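PDB 3MYV: SusD superfamily protein from Bacteroides vulgatus, which probably binds polysaccharide at the outer membrane, as expected of a SusD-family lipoprotein that captures glycans for uptake. Local coordinates for residues F80-R84 with V116-Q121; Y132-K136 with L201-D205. All blocks are in the same frame, centred on the assembly; numbering follows the deposited sequence.

Interaction 1 of 2, residues F80-R84 with V116-Q121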
loop_
_atom_site.group_PDB
_atom_site.type_symbol
_atom_site.label_atom_id
_atom_site.label_comp_id
_atom_site.label_asym_id
_atom_site.label_seq_id
_atom_site.Cartn_x
_atom_site.Cartn_y
_atom_site.Cartn_z
ATOM N N PHE A 80 -0.243 2.325 -15.232
ATOM C CA PHE A 80 0.018 3.180 -16.396
ATOM C C PHE A 80 -1.253 3.504 -17.142
ATOM O O PHE A 80 -1.395 4.617 -17.622
ATOM C CB PHE A 80 1.050 2.592 -17.357
ATOM C CG PHE A 80 2.440 2.952 -16.993
ATOM C CD1 PHE A 80 2.827 4.278 -16.915
ATOM C CD2 PHE A 80 3.353 1.975 -16.653
ATOM C CE1 PHE A 80 4.131 4.620 -16.573
ATOM C CE2 PHE A 80 4.644 2.319 -16.311
ATOM C CZ PHE A 80 5.036 3.623 -16.274
ATOM N N TYR A 81 -2.156 2.525 -17.248
ATOM C CA TYR A 81 -3.425 2.726 -17.901
ATOM C C TYR A 81 -4.235 3.784 -17.148
ATOM O O TYR A 81 -4.810 4.682 -17.751
ATOM C CB TYR A 81 -4.208 1.392 -18.017
ATOM C CG TYR A 81 -5.449 1.521 -18.883
ATOM C CD1 TYR A 81 -6.661 1.966 -18.346
ATOM C CD2 TYR A 81 -5.401 1.240 -20.243
ATOM C CE1 TYR A 81 -7.775 2.110 -19.122
ATOM C CE2 TYR A 81 -6.536 1.387 -21.041
ATOM C CZ TYR A 81 -7.710 1.825 -20.466
ATOM O OH TYR A 81 -8.827 1.976 -21.228
ATOM N N ILE A 82 -4.260 3.681 -15.832
ATOM C CA ILE A 82 -4.975 4.638 -15.015
ATOM C C ILE A 82 -4.389 6.045 -15.167
ATOM O O ILE A 82 -5.137 7.027 -15.284
ATOM C CB ILE A 82 -5.019 4.191 -13.538
ATOM C CG1 ILE A 82 -5.828 2.894 -13.368
ATOM C CG2 ILE A 82 -5.642 5.291 -12.645
ATOM C CD1 ILE A 82 -5.574 2.166 -12.015
ATOM N N LEU A 83 -3.063 6.144 -15.179
ATOM C CA LEU A 83 -2.393 7.431 -15.378
ATOM C C LEU A 83 -2.795 8.100 -16.699
ATOM O O LEU A 83 -3.030 9.286 -16.748
ATOM C CB LEU A 83 -0.872 7.231 -15.343
ATOM C CG LEU A 83 -0.255 7.139 -13.935
ATOM C CD1 LEU A 83 1.134 6.483 -13.948
ATOM C CD2 LEU A 83 -0.166 8.534 -13.266
ATOM N N ARG A 84 -2.876 7.327 -17.773
ATOM C CA ARG A 84 -3.329 7.856 -19.041
ATOM C C ARG A 84 -4.745 8.382 -18.941
ATOM O O ARG A 84 -5.022 9.493 -19.427
ATOM C CB ARG A 84 -3.300 6.771 -20.142
ATOM C CG ARG A 84 -3.937 7.245 -21.471
ATOM C CD ARG A 84 -4.368 6.079 -22.345
ATOM N NE ARG A 84 -3.264 5.631 -23.177
ATOM N N VAL A 116 -5.047 10.394 -7.395
ATOM C CA VAL A 116 -4.959 9.115 -8.128
ATOM C C VAL A 116 -3.643 9.006 -8.920
ATOM O O VAL A 116 -2.915 8.014 -8.824
ATOM C CB VAL A 116 -6.209 8.868 -9.010
ATOM C CG1 VAL A 116 -6.036 7.580 -9.842
ATOM C CG2 VAL A 116 -7.507 8.774 -8.126
ATOM N N ILE A 117 -3.290 10.064 -9.633
ATOM C CA ILE A 117 -2.043 10.096 -10.400
ATOM C C ILE A 117 -0.829 9.907 -9.500
ATOM O O ILE A 117 0.061 9.115 -9.784
ATOM C CB ILE A 117 -1.951 11.426 -11.211
ATOM C CG1 ILE A 117 -2.947 11.371 -12.377
ATOM C CG2 ILE A 117 -0.494 11.719 -11.652
ATOM C CD1 ILE A 117 -3.254 12.760 -13.056
ATOM N N ALA A 118 -0.828 10.603 -8.369
ATOM C CA ALA A 118 0.255 10.496 -7.417
ATOM C C ALA A 118 0.372 9.064 -6.851
ATOM O O ALA A 118 1.449 8.533 -6.774
ATOM C CB ALA A 118 0.063 11.537 -6.266
ATOM N N LEU A 119 -0.743 8.438 -6.486
ATOM C CA LEU A 119 -0.702 7.065 -5.984
ATOM C C LEU A 119 -0.148 6.070 -7.018
ATOM O O LEU A 119 0.761 5.274 -6.714
ATOM C CB LEU A 119 -2.105 6.639 -5.539
ATOM C CG LEU A 119 -2.241 5.233 -4.967
ATOM C CD1 LEU A 119 -1.235 5.031 -3.824
ATOM C CD2 LEU A 119 -3.677 5.018 -4.480
ATOM N N CYS A 120 -0.651 6.162 -8.248
ATOM C CA CYS A 120 -0.211 5.287 -9.321
ATOM C C CYS A 120 1.282 5.458 -9.569
ATOM O O CYS A 120 2.046 4.481 -9.632
ATOM C CB CYS A 120 -0.964 5.603 -10.603
ATOM S SG CYS A 120 -2.686 5.050 -10.566
ATOM N N GLN A 121 1.715 6.700 -9.712
ATOM C CA GLN A 121 3.145 6.921 -9.979
ATOM C C GLN A 121 4.006 6.465 -8.813
ATOM O O GLN A 121 5.132 5.940 -9.008
ATOM C CB GLN A 121 3.411 8.370 -10.355
ATOM C CG GLN A 121 4.836 8.558 -10.965
ATOM C CD GLN A 121 4.940 7.999 -12.380
ATOM O OE1 GLN A 121 4.182 8.414 -13.269
ATOM N NE2 GLN A 121 5.938 7.114 -12.617
#
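This is a buried, apolar helix-to-helix contact within an antiparallel hairpin of helices in the helical part of the fold. Residues 80-84 lie on helix 77-94 and residues 116-121 on helix 103-128. The short axes run 155° apart in direction and approach to 9.3 Å. L83 and I117 hold the closest CA pair, at 5.7 Å.

L83 is the centre of the contact and has the largest covered area. Its CD2 packs on I117 CG2 at 3.6 Å and also meets the backbone oxygen I117 O at 3.5 Å. L83 CG rests on C120 CB at 3.7 Å. I82 points toward the partner helix. Its CG2 touches V116 CG1 and C120 SG, both at 3.6 Å.

Q121 closes one end of the patch. L83 CD1 lies 3.7 Å from Q121 OE1, but the amide serves other partners: OE1 accepts from I145 N and NE2 donates to P143 O. I82 and V116 also touch helix 13-27, through L26 and M27 for I82 and Y24 for V116.

Across the two segments the contact is held by van der Waals packing of branched aliphatic side chains and a cysteine. The pairing therefore depends on close shape fit and burial from solvent, with the polar end of Q121 satisfied by the neighbouring 143-145 region.

Interaction 2 of 2, residues Y132-K136 with L201-D205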
loop_
_atom_site.group_PDB
_atom_site.type_symbol
_atom_site.label_atom_id
_atom_site.label_comp_id
_atom_site.label_asym_id
_atom_site.label_seq_id
_atom_site.Cartn_x
_atom_site.Cartn_y
_atom_site.Cartn_z
ATOM N N TYR A 132 14.078 5.155 -2.643
ATOM C CA TYR A 132 14.658 6.493 -2.628
ATOM C C TYR A 132 15.795 6.614 -1.640
ATOM O O TYR A 132 16.836 7.228 -1.945
ATOM C CB TYR A 132 13.604 7.562 -2.317
ATOM C CG TYR A 132 14.219 8.939 -2.225
ATOM C CD1 TYR A 132 14.414 9.696 -3.357
ATOM C CD2 TYR A 132 14.662 9.458 -1.000
ATOM C CE1 TYR A 132 14.982 10.934 -3.297
ATOM C CE2 TYR A 132 15.250 10.699 -0.933
ATOM C CZ TYR A 132 15.407 11.438 -2.085
ATOM O OH TYR A 132 16.006 12.675 -2.038
ATOM N N THR A 133 15.591 6.045 -0.447
ATOM C CA THR A 133 16.546 6.183 0.643
ATOM C C THR A 133 17.851 5.437 0.386
ATOM O O THR A 133 18.825 5.709 1.050
ATOM C CB THR A 133 15.920 5.732 1.993
ATOM O OG1 THR A 133 15.194 4.516 1.796
ATOM C CG2 THR A 133 14.968 6.799 2.496
ATOM N N LYS A 134 17.920 4.552 -0.606
ATOM C CA LYS A 134 19.217 3.903 -0.936
ATOM C C LYS A 134 20.297 4.884 -1.419
ATOM O O LYS A 134 21.483 4.770 -1.064
ATOM C CB LYS A 134 19.042 2.797 -1.990
ATOM C CG LYS A 134 20.332 2.024 -2.275
ATOM C CD LYS A 134 20.117 0.952 -3.311
ATOM C CE LYS A 134 21.362 0.108 -3.453
ATOM N NZ LYS A 134 21.204 -0.865 -4.580
ATOM N N ASP A 135 19.871 5.864 -2.198
ATOM C CA ASP A 135 20.781 6.598 -3.056
ATOM C C ASP A 135 20.233 7.960 -3.459
ATOM O O ASP A 135 20.541 8.467 -4.547
ATOM C CB ASP A 135 21.033 5.744 -4.302
ATOM C CG ASP A 135 19.775 5.544 -5.141
ATOM O OD1 ASP A 135 18.684 5.982 -4.723
ATOM O OD2 ASP A 135 19.903 4.966 -6.246
ATOM N N LYS A 136 19.434 8.563 -2.584
ATOM C CA LYS A 136 18.765 9.827 -2.870
ATOM C C LYS A 136 18.042 9.792 -4.217
ATOM O O LYS A 136 18.032 10.778 -4.961
ATOM C CB LYS A 136 19.760 11.001 -2.787
ATOM C CG LYS A 136 20.286 11.294 -1.370
ATOM C CD LYS A 136 19.265 12.080 -0.569
ATOM C CE LYS A 136 19.683 12.350 0.885
ATOM N NZ LYS A 136 18.457 12.472 1.763
ATOM N N LEU A 201 7.617 10.320 4.230
ATOM C CA LEU A 201 8.426 9.362 5.010
ATOM C C LEU A 201 9.320 8.513 4.122
ATOM O O LEU A 201 10.531 8.370 4.381
ATOM C CB LEU A 201 7.501 8.462 5.869
ATOM C CG LEU A 201 8.163 7.508 6.870
ATOM C CD1 LEU A 201 8.676 8.308 8.064
ATOM C CD2 LEU A 201 7.210 6.361 7.341
ATOM N N TYR A 202 8.739 7.975 3.052
ATOM C CA TYR A 202 9.501 7.244 2.059
ATOM C C TYR A 202 10.592 8.111 1.415
ATOM O O TYR A 202 11.615 7.593 0.991
ATOM C CB TYR A 202 8.607 6.702 0.961
ATOM C CG TYR A 202 7.929 5.363 1.221
ATOM C CD1 TYR A 202 7.015 5.202 2.254
ATOM C CD2 TYR A 202 8.162 4.286 0.380
ATOM C CE1 TYR A 202 6.384 3.993 2.461
ATOM C CE2 TYR A 202 7.509 3.083 0.560
ATOM C CZ TYR A 202 6.628 2.947 1.598
ATOM O OH TYR A 202 6.011 1.748 1.791
ATOM N N HIS A 203 10.336 9.419 1.323
ATOM C CA HIS A 203 11.279 10.380 0.756
ATOM C C HIS A 203 12.331 10.917 1.760
ATOM O O HIS A 203 13.171 11.756 1.400
ATOM C CB HIS A 203 10.493 11.533 0.132
ATOM C CG HIS A 203 11.284 12.359 -0.845
ATOM N ND1 HIS A 203 11.423 13.729 -0.716
ATOM C CD2 HIS A 203 11.950 12.016 -1.971
ATOM C CE1 HIS A 203 12.158 14.186 -1.720
ATOM N NE2 HIS A 203 12.486 13.167 -2.500
ATOM N N ASP A 204 12.331 10.389 2.986
ATOM C CA ASP A 204 13.213 10.846 4.085
ATOM C C ASP A 204 12.945 12.283 4.538
ATOM O O ASP A 204 13.812 12.910 5.165
ATOM C CB ASP A 204 14.713 10.698 3.709
ATOM C CG ASP A 204 15.536 9.954 4.770
ATOM O OD1 ASP A 204 15.024 9.612 5.862
ATOM O OD2 ASP A 204 16.727 9.692 4.502
ATOM N N ASP A 205 11.768 12.821 4.239
ATOM C CA ASP A 205 11.388 14.146 4.705
ATOM C C ASP A 205 10.722 13.931 6.076
ATOM O O ASP A 205 9.524 14.105 6.238
ATOM C CB ASP A 205 10.397 14.827 3.752
ATOM C CG ASP A 205 10.970 15.150 2.392
ATOM O OD1 ASP A 205 12.138 15.613 2.275
ATOM O OD2 ASP A 205 10.205 14.954 1.415
HETATM O O HOH W 1 12.763 5.082 0.333
HETATM O O HOH W 2 17.768 9.979 1.966
#
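Two water bridges link these segments. Water 1 accepts from T133 N at 3.1 Å and donates to Y202 O at 2.8 Å. Water 2 accepts from K136 NZ at 2.6 Å and donates to D204 OD2 at 2.8 Å. The charges of K136 NZ and D204 OD2 are 4.3 Å apart, beyond a salt bridge, so the water fills the gap.

Direct packing comes from Y132, T133 and H203. H203 NE2 sits over one face of the Y132 ring, 3.4 Å from Y132 CZ. The ring centroids are 4.2 Å apart and the planes tilt by 43°. Y164 of helix 160-177 meets both rings. T133 CG2 packs near Y202 O at 3.8 Å and D204 CG at 3.9 Å, while T133 OG1 is hydrogen-bonded to R403 O. H203 ND1 donates to D205 OD2 at 2.7 Å, which helps orient the imidazole.

D204 has positive phi and ends helix 189-202 in a Schellman motif, with D204 N bonded to L201 O at 3.0 Å. D205 then takes the N-cap position of helix 206-223. The Schellman turn joining helices 189-202 and 206-223 packs against short helix 132-135, consistent with the TPR-like helical part of SusD proteins.

How the interactions relate
The two contacts come in series along the chain, and both segments of interaction 1 precede those of interaction 2. Their centres are 21 Å apart and their nearest atoms about 10 Å apart, so they do not touch. Helix 103-128 carries one side of interaction 1 and leads directly to helix 132-135, which carries one side of interaction 2. Just beyond 116-121 on helix 103-128, F122 meets the Y202 ring edge-to-face, and R126 makes a weak hydrogen bond to Y202 OH. Interaction 1 pairs two successive early helices by dry packing; interaction 2 brings the 132-136 region to the end of helix 189-202, 65 residues further on, partly through water near the surface.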